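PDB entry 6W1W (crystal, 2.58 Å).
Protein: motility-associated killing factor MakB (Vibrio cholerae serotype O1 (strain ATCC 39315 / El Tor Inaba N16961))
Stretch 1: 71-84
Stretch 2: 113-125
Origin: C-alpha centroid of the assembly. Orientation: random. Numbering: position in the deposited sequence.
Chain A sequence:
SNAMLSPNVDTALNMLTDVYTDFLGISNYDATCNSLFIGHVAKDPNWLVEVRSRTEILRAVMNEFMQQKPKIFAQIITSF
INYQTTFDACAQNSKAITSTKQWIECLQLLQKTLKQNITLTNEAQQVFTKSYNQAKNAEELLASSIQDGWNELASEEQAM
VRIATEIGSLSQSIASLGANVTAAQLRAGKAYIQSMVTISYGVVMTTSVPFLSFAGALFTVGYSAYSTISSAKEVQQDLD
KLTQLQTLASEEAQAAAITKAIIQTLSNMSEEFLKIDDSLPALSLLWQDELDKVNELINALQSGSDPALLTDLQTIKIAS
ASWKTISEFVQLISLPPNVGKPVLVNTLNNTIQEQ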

ATOM      1  N   LYS A  71      -6.822  -7.484  -9.069  1.00150.51           N
ATOM      2  CA  LYS A  71      -7.206  -8.890  -9.149  1.00137.46           C
ATOM      3  C   LYS A  71      -6.918  -9.615  -7.839  1.00128.40           C
ATOM      4  O   LYS A  71      -7.767 -10.354  -7.329  1.00114.50           O
ATOM      5  N   ILE A  72      -5.719  -9.416  -7.282  1.00126.33           N
ATOM      6  CA  ILE A  72      -5.331 -10.121  -6.063  1.00118.74           C
ATOM      7  C   ILE A  72      -6.152  -9.635  -4.878  1.00131.13           C
ATOM      8  O   ILE A  72      -6.561 -10.429  -4.021  1.00131.18           O
ATOM      9  N   PHE A  73      -6.413  -8.328  -4.809  1.00141.34           N
ATOM     10  CA  PHE A  73      -7.166  -7.780  -3.684  1.00137.33           C
ATOM     11  C   PHE A  73      -8.593  -8.315  -3.665  1.00132.66           C
ATOM     12  O   PHE A  73      -9.075  -8.785  -2.630  1.00130.45           O
ATOM     13  N   ALA A  74      -9.285  -8.257  -4.807  1.00138.47           N
ATOM     14  CA  ALA A  74     -10.610  -8.865  -4.897  1.00139.12           C
ATOM     15  C   ALA A  74     -10.555 -10.365  -4.645  1.00142.33           C
ATOM     16  O   ALA A  74     -11.550 -10.960  -4.214  1.00143.76           O
ATOM     17  N   GLN A  75      -9.411 -10.994  -4.912  1.00135.36           N
ATOM     18  CA  GLN A  75      -9.293 -12.430  -4.684  1.00139.07           C
ATOM     19  C   GLN A  75      -9.219 -12.753  -3.196  1.00139.16           C
ATOM     20  O   GLN A  75      -9.755 -13.776  -2.756  1.00139.38           O
ATOM     21  N   ILE A  76      -8.583 -11.889  -2.404  1.00133.09           N
ATOM     22  CA  ILE A  76      -8.507 -12.100  -0.963  1.00127.70           C
ATOM     23  C   ILE A  76      -9.750 -11.568  -0.248  1.00116.54           C
ATOM     24  O   ILE A  76     -10.183 -12.147   0.754  1.00 93.03           O
ATOM     25  N   ILE A  77     -10.342 -10.484  -0.753  1.00130.75           N
ATOM     26  CA  ILE A  77     -11.635 -10.030  -0.244  1.00140.51           C
ATOM     27  C   ILE A  77     -12.657 -11.153  -0.349  1.00139.75           C
ATOM     28  O   ILE A  77     -13.260 -11.568   0.647  1.00152.76           O
ATOM     29  N   THR A  78     -12.848 -11.677  -1.563  1.00120.79           N
ATOM     30  CA  THR A  78     -13.874 -12.689  -1.785  1.00130.74           C
ATOM     31  C   THR A  78     -13.549 -14.016  -1.106  1.00128.58           C
ATOM     32  O   THR A  78     -14.457 -14.832  -0.910  1.00132.57           O
ATOM     33  N   SER A  79     -12.287 -14.251  -0.733  1.00110.00           N
ATOM     34  CA  SER A  79     -11.940 -15.522  -0.102  1.00109.14           C
ATOM     35  C   SER A  79     -12.574 -15.652   1.278  1.00132.26           C
ATOM     36  O   SER A  79     -12.953 -16.758   1.684  1.00134.03           O
ATOM     37  N   PHE A  80     -12.706 -14.541   2.006  1.00135.02           N
ATOM     38  CA  PHE A  80     -13.342 -14.583   3.317  1.00114.88           C
ATOM     39  C   PHE A  80     -14.857 -14.461   3.221  1.00112.11           C
ATOM     40  O   PHE A  80     -15.573 -14.977   4.087  1.00104.03           O
ATOM     41  N   ILE A  81     -15.362 -13.790   2.184  1.00107.64           N
ATOM     42  CA  ILE A  81     -16.806 -13.669   2.010  1.00121.63           C
ATOM     43  C   ILE A  81     -17.403 -14.989   1.543  1.00140.89           C
ATOM     44  O   ILE A  81     -18.389 -15.478   2.109  1.00148.75           O
ATOM     45  N   ASN A  82     -16.813 -15.590   0.505  1.00142.57           N
ATOM     46  CA  ASN A  82     -17.321 -16.862   0.000  1.00141.06           C
ATOM     47  C   ASN A  82     -17.188 -17.972   1.037  1.00126.89           C
ATOM     48  O   ASN A  82     -18.052 -18.855   1.113  1.00126.38           O
ATOM     49  N   TYR A  83     -16.129 -17.943   1.850  1.00100.63           N
ATOM     50  CA  TYR A  83     -15.936 -19.019   2.818  1.00 99.27           C
ATOM     51  C   TYR A  83     -17.016 -19.006   3.893  1.00113.77           C
ATOM     52  O   TYR A  83     -17.481 -20.068   4.323  1.00106.30           O
ATOM     53  N   GLN A  84     -17.425 -17.817   4.344  1.00125.37           N
ATOM     54  CA  GLN A  84     -18.528 -17.738   5.296  1.00125.27           C
ATOM     55  C   GLN A  84     -19.829 -18.218   4.671  1.00124.48           C
ATOM     56  O   GLN A  84     -20.693 -18.758   5.372  1.00120.84           O
ATOM     57  N   THR A 113     -12.340 -25.940  -0.089  1.00116.54           N
ATOM     58  CA  THR A 113     -12.316 -24.482  -0.151  1.00117.03           C
ATOM     59  C   THR A 113     -11.181 -23.915   0.690  1.00103.07           C
ATOM     60  O   THR A 113     -10.505 -22.967   0.273  1.00104.95           O
ATOM     61  N   LEU A 114     -10.950 -24.488   1.875  1.00 98.92           N
ATOM     62  CA  LEU A 114      -9.816 -24.069   2.692  1.00 98.16           C
ATOM     63  C   LEU A 114      -8.505 -24.249   1.939  1.00108.80           C
ATOM     64  O   LEU A 114      -7.686 -23.324   1.869  1.00 96.08           O
ATOM     65  N   LYS A 115      -8.297 -25.437   1.358  1.00118.82           N
ATOM     66  CA  LYS A 115      -7.079 -25.702   0.596  1.00107.18           C
ATOM     67  C   LYS A 115      -6.893 -24.692  -0.530  1.00106.31           C
ATOM     68  O   LYS A 115      -5.775 -24.223  -0.775  1.00102.73           O
ATOM     69  N   GLN A 116      -7.978 -24.342  -1.227  1.00112.67           N
ATOM     70  CA  GLN A 116      -7.875 -23.358  -2.301  1.00112.19           C
ATOM     71  C   GLN A 116      -7.444 -22.002  -1.764  1.00125.15           C
ATOM     72  O   GLN A 116      -6.604 -21.325  -2.369  1.00133.24           O
ATOM     73  N   ASN A 117      -8.012 -21.586  -0.629  1.00120.95           N
ATOM     74  CA  ASN A 117      -7.738 -20.253  -0.105  1.00108.08           C
ATOM     75  C   ASN A 117      -6.281 -20.114   0.317  1.00114.04           C
ATOM     76  O   ASN A 117      -5.637 -19.103   0.023  1.00128.66           O
ATOM     77  N   ILE A 118      -5.738 -21.121   1.005  1.00104.50           N
ATOM     78  CA  ILE A 118      -4.347 -21.034   1.445  1.00106.97           C
ATOM     79  C   ILE A 118      -3.395 -21.088   0.255  1.00115.89           C
ATOM     80  O   ILE A 118      -2.365 -20.405   0.244  1.00130.70           O
ATOM     81  N   THR A 119      -3.725 -21.874  -0.770  1.00115.68           N
ATOM     82  CA  THR A 119      -2.883 -21.913  -1.962  1.00132.36           C
ATOM     83  C   THR A 119      -2.843 -20.553  -2.651  1.00126.47           C
ATOM     84  O   THR A 119      -1.769 -19.975  -2.849  1.00127.22           O
ATOM     85  N   LEU A 120      -4.012 -20.012  -3.005  1.00126.65           N
ATOM     86  CA  LEU A 120      -4.060 -18.741  -3.721  1.00148.20           C
ATOM     87  C   LEU A 120      -3.536 -17.576  -2.887  1.00140.04           C
ATOM     88  O   LEU A 120      -3.251 -16.511  -3.445  1.00139.98           O
ATOM     89  N   THR A 121      -3.401 -17.750  -1.570  1.00137.41           N
ATOM     90  CA  THR A 121      -2.752 -16.730  -0.751  1.00121.59           C
ATOM     91  C   THR A 121      -1.238 -16.787  -0.908  1.00130.10           C
ATOM     92  O   THR A 121      -0.589 -15.759  -1.132  1.00138.70           O
ATOM     93  N   ASN A 122      -0.658 -17.986  -0.798  1.00129.01           N
ATOM     94  CA  ASN A 122       0.789 -18.123  -0.932  1.00128.72           C
ATOM     95  C   ASN A 122       1.266 -17.775  -2.336  1.00138.82           C
ATOM     96  O   ASN A 122       2.412 -17.344  -2.508  1.00146.76           O
ATOM     97  N   GLU A 123       0.416 -17.961  -3.346  1.00138.95           N
ATOM     98  CA  GLU A 123       0.761 -17.497  -4.684  1.00135.75           C
ATOM     99  C   GLU A 123       0.646 -15.983  -4.797  1.00135.16           C
ATOM    100  O   GLU A 123       1.387 -15.363  -5.568  1.00143.73           O
ATOM    101  N   ALA A 124      -0.261 -15.372  -4.037  1.00137.12           N
ATOM    102  CA  ALA A 124      -0.342 -13.917  -4.038  1.00147.42           C
ATOM    103  C   ALA A 124       0.887 -13.291  -3.398  1.00153.23           C
ATOM    104  O   ALA A 124       1.267 -12.170  -3.754  1.00160.61           O
ATOM    105  N   GLN A 125       1.515 -13.992  -2.451  1.00148.58           N
ATOM    106  CA  GLN A 125       2.697 -13.440  -1.801  1.00148.35           C
ATOM    107  C   GLN A 125       3.895 -13.424  -2.742  1.00144.36           C
ATOM    108  O   GLN A 125       4.769 -12.561  -2.610  1.00165.36           O
TER

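The two helices run nearly antiparallel, their N-to-C directions 156° apart and their axes 10.7 Å apart at closest approach, and no hydrogen bond joins them. At one end Ile-72 points toward the partner helix; chi1 in m places Ile-72 CG2 3.6 Å from Ala-124 CB, where the CA atoms of Ile-72 and Ala-124 are 6.6 Å apart, while chi2, also m, sets CD1. One turn on, Gln-75 is extended through chi1 and chi2 (both t) and reaches Leu-120. Gln-75 NE2 lies 3.0 Å from Leu-120 O, but the angle is too poor for a hydrogen bond, and that carbonyl already accepts the backbone N of Ala-124.

Ser-79 adopts the p rotamer, which turns OG back to its own helix, where Ser-79 OG donates to Ile-76 O (2.7 Å). Ser-79 CB is left against Asn-117 OD1 at 3.7 Å. Asn-117, in m, lies over this small residue, and Thr-121, also m, similarly returns its OG1 to Asn-117 O (2.9 Å).

At the other end Tyr-83 starts sideways, but its t rotamer carries the ring to the partner helix. Thr-113 CG2 meets the ring edge, 4.2 Å from Tyr-83 CD1, while Leu-114 (m, t) packs obliquely, its CG 3.7 Å from Tyr-83 CE1.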

ATOM      1  CB  LYS A  71      -6.475  -9.570 -10.307  1.00146.72           C
ATOM      2  CG  LYS A  71      -6.996  -9.220 -11.695  1.00161.47           C
ATOM      3  CD  LYS A  71      -6.322 -10.081 -12.761  1.00167.84           C
ATOM      4  CE  LYS A  71      -6.981  -9.920 -14.127  1.00163.38           C
ATOM      5  NZ  LYS A  71      -6.765  -8.566 -14.709  1.00160.39           N
ATOM      6  CB  ILE A  72      -3.820  -9.958  -5.812  1.00117.93           C
ATOM      7  CG1 ILE A  72      -3.011 -10.646  -6.913  1.00112.89           C
ATOM      8  CG2 ILE A  72      -3.434 -10.520  -4.453  1.00115.39           C
ATOM      9  CD1 ILE A  72      -3.160 -12.150  -6.925  1.00121.03           C
ATOM     10  CB  PHE A  73      -7.160  -6.253  -3.740  1.00147.00           C
ATOM     11  CG  PHE A  73      -7.993  -5.607  -2.674  1.00164.20           C
ATOM     12  CD1 PHE A  73      -9.037  -4.761  -3.011  1.00181.72           C
ATOM     13  CD2 PHE A  73      -7.740  -5.853  -1.332  1.00158.68           C
ATOM     14  CE1 PHE A  73      -9.811  -4.164  -2.034  1.00191.78           C
ATOM     15  CE2 PHE A  73      -8.509  -5.261  -0.350  1.00167.00           C
ATOM     16  CZ  PHE A  73      -9.546  -4.414  -0.703  1.00186.83           C
ATOM     17  CB  ALA A  74     -11.227  -8.583  -6.266  1.00137.81           C
ATOM     18  CB  GLN A  75      -8.067 -12.963  -5.427  1.00156.07           C
ATOM     19  CG  GLN A  75      -7.621 -14.376  -5.078  1.00161.88           C
ATOM     20  CD  GLN A  75      -6.378 -14.789  -5.854  1.00161.43           C
ATOM     21  OE1 GLN A  75      -6.274 -14.541  -7.056  1.00151.52           O
ATOM     22  NE2 GLN A  75      -5.420 -15.396  -5.161  1.00157.70           N
ATOM     23  CB  ILE A  76      -7.216 -11.464  -0.421  1.00113.53           C
ATOM     24  CG1 ILE A  76      -6.011 -12.329  -0.810  1.00111.78           C
ATOM     25  CG2 ILE A  76      -7.289 -11.286   1.081  1.00 95.36           C
ATOM     26  CD1 ILE A  76      -4.685 -11.778  -0.365  1.00104.86           C
ATOM     27  CB  ILE A  77     -12.108  -8.778  -1.006  1.00143.63           C
ATOM     28  CG1 ILE A  77     -11.262  -7.553  -0.641  1.00143.99           C
ATOM     29  CG2 ILE A  77     -13.597  -8.520  -0.753  1.00127.09           C
ATOM     30  CD1 ILE A  77     -11.676  -6.867   0.631  1.00134.76           C
ATOM     31  CB  THR A  78     -14.083 -12.904  -3.287  1.00142.14           C
ATOM     32  OG1 THR A  78     -15.321 -13.589  -3.507  1.00147.54           O
ATOM     33  CG2 THR A  78     -12.948 -13.730  -3.880  1.00147.85           C
ATOM     34  CB  SER A  79     -10.422 -15.681  -0.015  1.00 95.88           C
ATOM     35  OG  SER A  79      -9.854 -14.797   0.933  1.00114.53           O
ATOM     36  CB  PHE A  80     -12.780 -13.478   4.213  1.00104.52           C
ATOM     37  CG  PHE A  80     -11.402 -13.766   4.738  1.00108.25           C
ATOM     38  CD1 PHE A  80     -10.278 -13.410   4.010  1.00108.44           C
ATOM     39  CD2 PHE A  80     -11.232 -14.391   5.963  1.00112.25           C
ATOM     40  CE1 PHE A  80      -9.008 -13.676   4.492  1.00111.33           C
ATOM     41  CE2 PHE A  80      -9.966 -14.656   6.449  1.00110.07           C
ATOM     42  CZ  PHE A  80      -8.852 -14.297   5.712  1.00108.24           C
ATOM     43  CB  ILE A  81     -17.131 -12.524   1.035  1.00120.68           C
ATOM     44  CG1 ILE A  81     -16.733 -11.179   1.646  1.00132.97           C
ATOM     45  CG2 ILE A  81     -18.606 -12.535   0.673  1.00107.47           C
ATOM     46  CD1 ILE A  81     -16.993 -10.001   0.735  1.00133.22           C
ATOM     47  CB  ASN A  82     -16.592 -17.243  -1.292  1.00146.48           C
ATOM     48  CG  ASN A  82     -16.985 -18.623  -1.807  1.00150.52           C
ATOM     49  OD1 ASN A  82     -18.105 -18.827  -2.278  1.00153.76           O
ATOM     50  ND2 ASN A  82     -16.054 -19.572  -1.736  1.00134.83           N
ATOM     51  CB  TYR A  83     -14.553 -18.933   3.459  1.00 93.59           C
ATOM     52  CG  TYR A  83     -14.294 -20.064   4.431  1.00 99.06           C
ATOM     53  CD1 TYR A  83     -14.003 -21.343   3.979  1.00108.78           C
ATOM     54  CD2 TYR A  83     -14.361 -19.858   5.800  1.00103.41           C
ATOM     55  CE1 TYR A  83     -13.776 -22.386   4.862  1.00109.54           C
ATOM     56  CE2 TYR A  83     -14.134 -20.893   6.692  1.00117.33           C
ATOM     57  CZ  TYR A  83     -13.842 -22.153   6.220  1.00119.41           C
ATOM     58  OH  TYR A  83     -13.618 -23.179   7.111  1.00112.65           O
ATOM     59  CB  GLN A  84     -18.674 -16.308   5.815  1.00128.53           C
ATOM     60  CG  GLN A  84     -19.778 -16.126   6.846  1.00127.70           C
ATOM     61  CD  GLN A  84     -21.115 -15.769   6.220  1.00133.21           C
ATOM     62  OE1 GLN A  84     -21.171 -15.147   5.155  1.00117.47           O
ATOM     63  NE2 GLN A  84     -22.203 -16.167   6.878  1.00101.63           N
ATOM     64  CB  THR A 113     -13.662 -23.912   0.299  1.00128.12           C
ATOM     65  OG1 THR A 113     -14.718 -24.596  -0.385  1.00142.27           O
ATOM     66  CG2 THR A 113     -13.749 -22.425  -0.022  1.00118.55           C
ATOM     67  CB  LEU A 114      -9.791 -24.852   4.004  1.00 93.36           C
ATOM     68  CG  LEU A 114     -10.614 -24.267   5.151  1.00109.27           C
ATOM     69  CD1 LEU A 114     -10.755 -25.278   6.267  1.00120.91           C
ATOM     70  CD2 LEU A 114      -9.960 -23.004   5.670  1.00113.47           C
ATOM     71  CB  LYS A 115      -7.107 -27.127   0.034  1.00105.92           C
ATOM     72  CG  LYS A 115      -6.519 -28.202   0.949  1.00117.20           C
ATOM     73  CD  LYS A 115      -6.697 -29.599   0.335  1.00126.06           C
ATOM     74  CE  LYS A 115      -5.826 -30.664   1.006  1.00122.00           C
ATOM     75  NZ  LYS A 115      -6.231 -30.995   2.404  1.00118.66           N
ATOM     76  CB  GLN A 116      -9.207 -23.220  -3.039  1.00122.11           C
ATOM     77  CG  GLN A 116      -9.693 -24.471  -3.738  1.00142.52           C
ATOM     78  CD  GLN A 116     -11.022 -24.255  -4.436  1.00149.62           C
ATOM     79  OE1 GLN A 116     -11.884 -25.136  -4.443  1.00151.38           O
ATOM     80  NE2 GLN A 116     -11.195 -23.078  -5.028  1.00145.95           N
ATOM     81  CB  ASN A 117      -8.671 -19.943   1.068  1.00107.75           C
ATOM     82  CG  ASN A 117     -10.093 -19.642   0.620  1.00112.22           C
ATOM     83  OD1 ASN A 117     -10.339 -19.362  -0.555  1.00105.89           O
ATOM     84  ND2 ASN A 117     -11.035 -19.693   1.559  1.00 94.79           N
ATOM     85  CB  ILE A 118      -4.033 -22.127   2.484  1.00 93.86           C
ATOM     86  CG1 ILE A 118      -2.525 -22.303   2.658  1.00102.06           C
ATOM     87  CG2 ILE A 118      -4.662 -23.435   2.110  1.00 94.38           C
ATOM     88  CD1 ILE A 118      -2.152 -23.315   3.717  1.00 97.54           C
ATOM     89  CB  THR A 119      -3.380 -22.999  -2.918  1.00129.79           C
ATOM     90  OG1 THR A 119      -2.982 -24.288  -2.429  1.00122.03           O
ATOM     91  CG2 THR A 119      -2.801 -22.792  -4.310  1.00112.75           C
ATOM     92  CB  LEU A 120      -5.490 -18.460  -4.189  1.00167.36           C
ATOM     93  CG  LEU A 120      -5.927 -19.056  -5.532  1.00159.41           C
ATOM     94  CD1 LEU A 120      -4.984 -18.621  -6.655  1.00145.16           C
ATOM     95  CD2 LEU A 120      -6.041 -20.577  -5.471  1.00147.75           C
ATOM     96  CB  THR A 121      -3.134 -16.894   0.724  1.00115.09           C
ATOM     97  OG1 THR A 121      -4.513 -16.553   0.910  1.00126.22           O
ATOM     98  CG2 THR A 121      -2.275 -15.998   1.604  1.00105.29           C
ATOM     99  CB  ASN A 122       1.221 -19.539  -0.561  1.00131.10           C
ATOM    100  CG  ASN A 122       1.064 -19.821   0.918  1.00142.65           C
ATOM    101  OD1 ASN A 122       1.137 -18.906   1.743  1.00150.19           O
ATOM    102  ND2 ASN A 122       0.849 -21.086   1.265  1.00128.89           N
ATOM    103  CB  GLU A 123      -0.122 -18.177  -5.732  1.00143.50           C
ATOM    104  CG  GLU A 123       0.138 -19.670  -5.877  1.00158.22           C
ATOM    105  CD  GLU A 123      -0.601 -20.283  -7.051  1.00165.08           C
ATOM    106  OE1 GLU A 123      -1.355 -19.555  -7.735  1.00165.25           O
ATOM    107  OE2 GLU A 123      -0.422 -21.496  -7.290  1.00163.14           O
ATOM    108  CB  ALA A 124      -1.602 -13.450  -3.312  1.00155.86           C
ATOM    109  CB  GLN A 125       3.029 -14.242  -0.541  1.00148.33           C
ATOM    110  CG  GLN A 125       4.113 -13.625   0.330  1.00143.66           C
ATOM    111  CD  GLN A 125       4.458 -14.487   1.529  1.00140.50           C
ATOM    112  OE1 GLN A 125       5.315 -14.130   2.339  1.00138.60           O
ATOM    113  NE2 GLN A 125       3.792 -15.632   1.649  1.00135.14           N
TER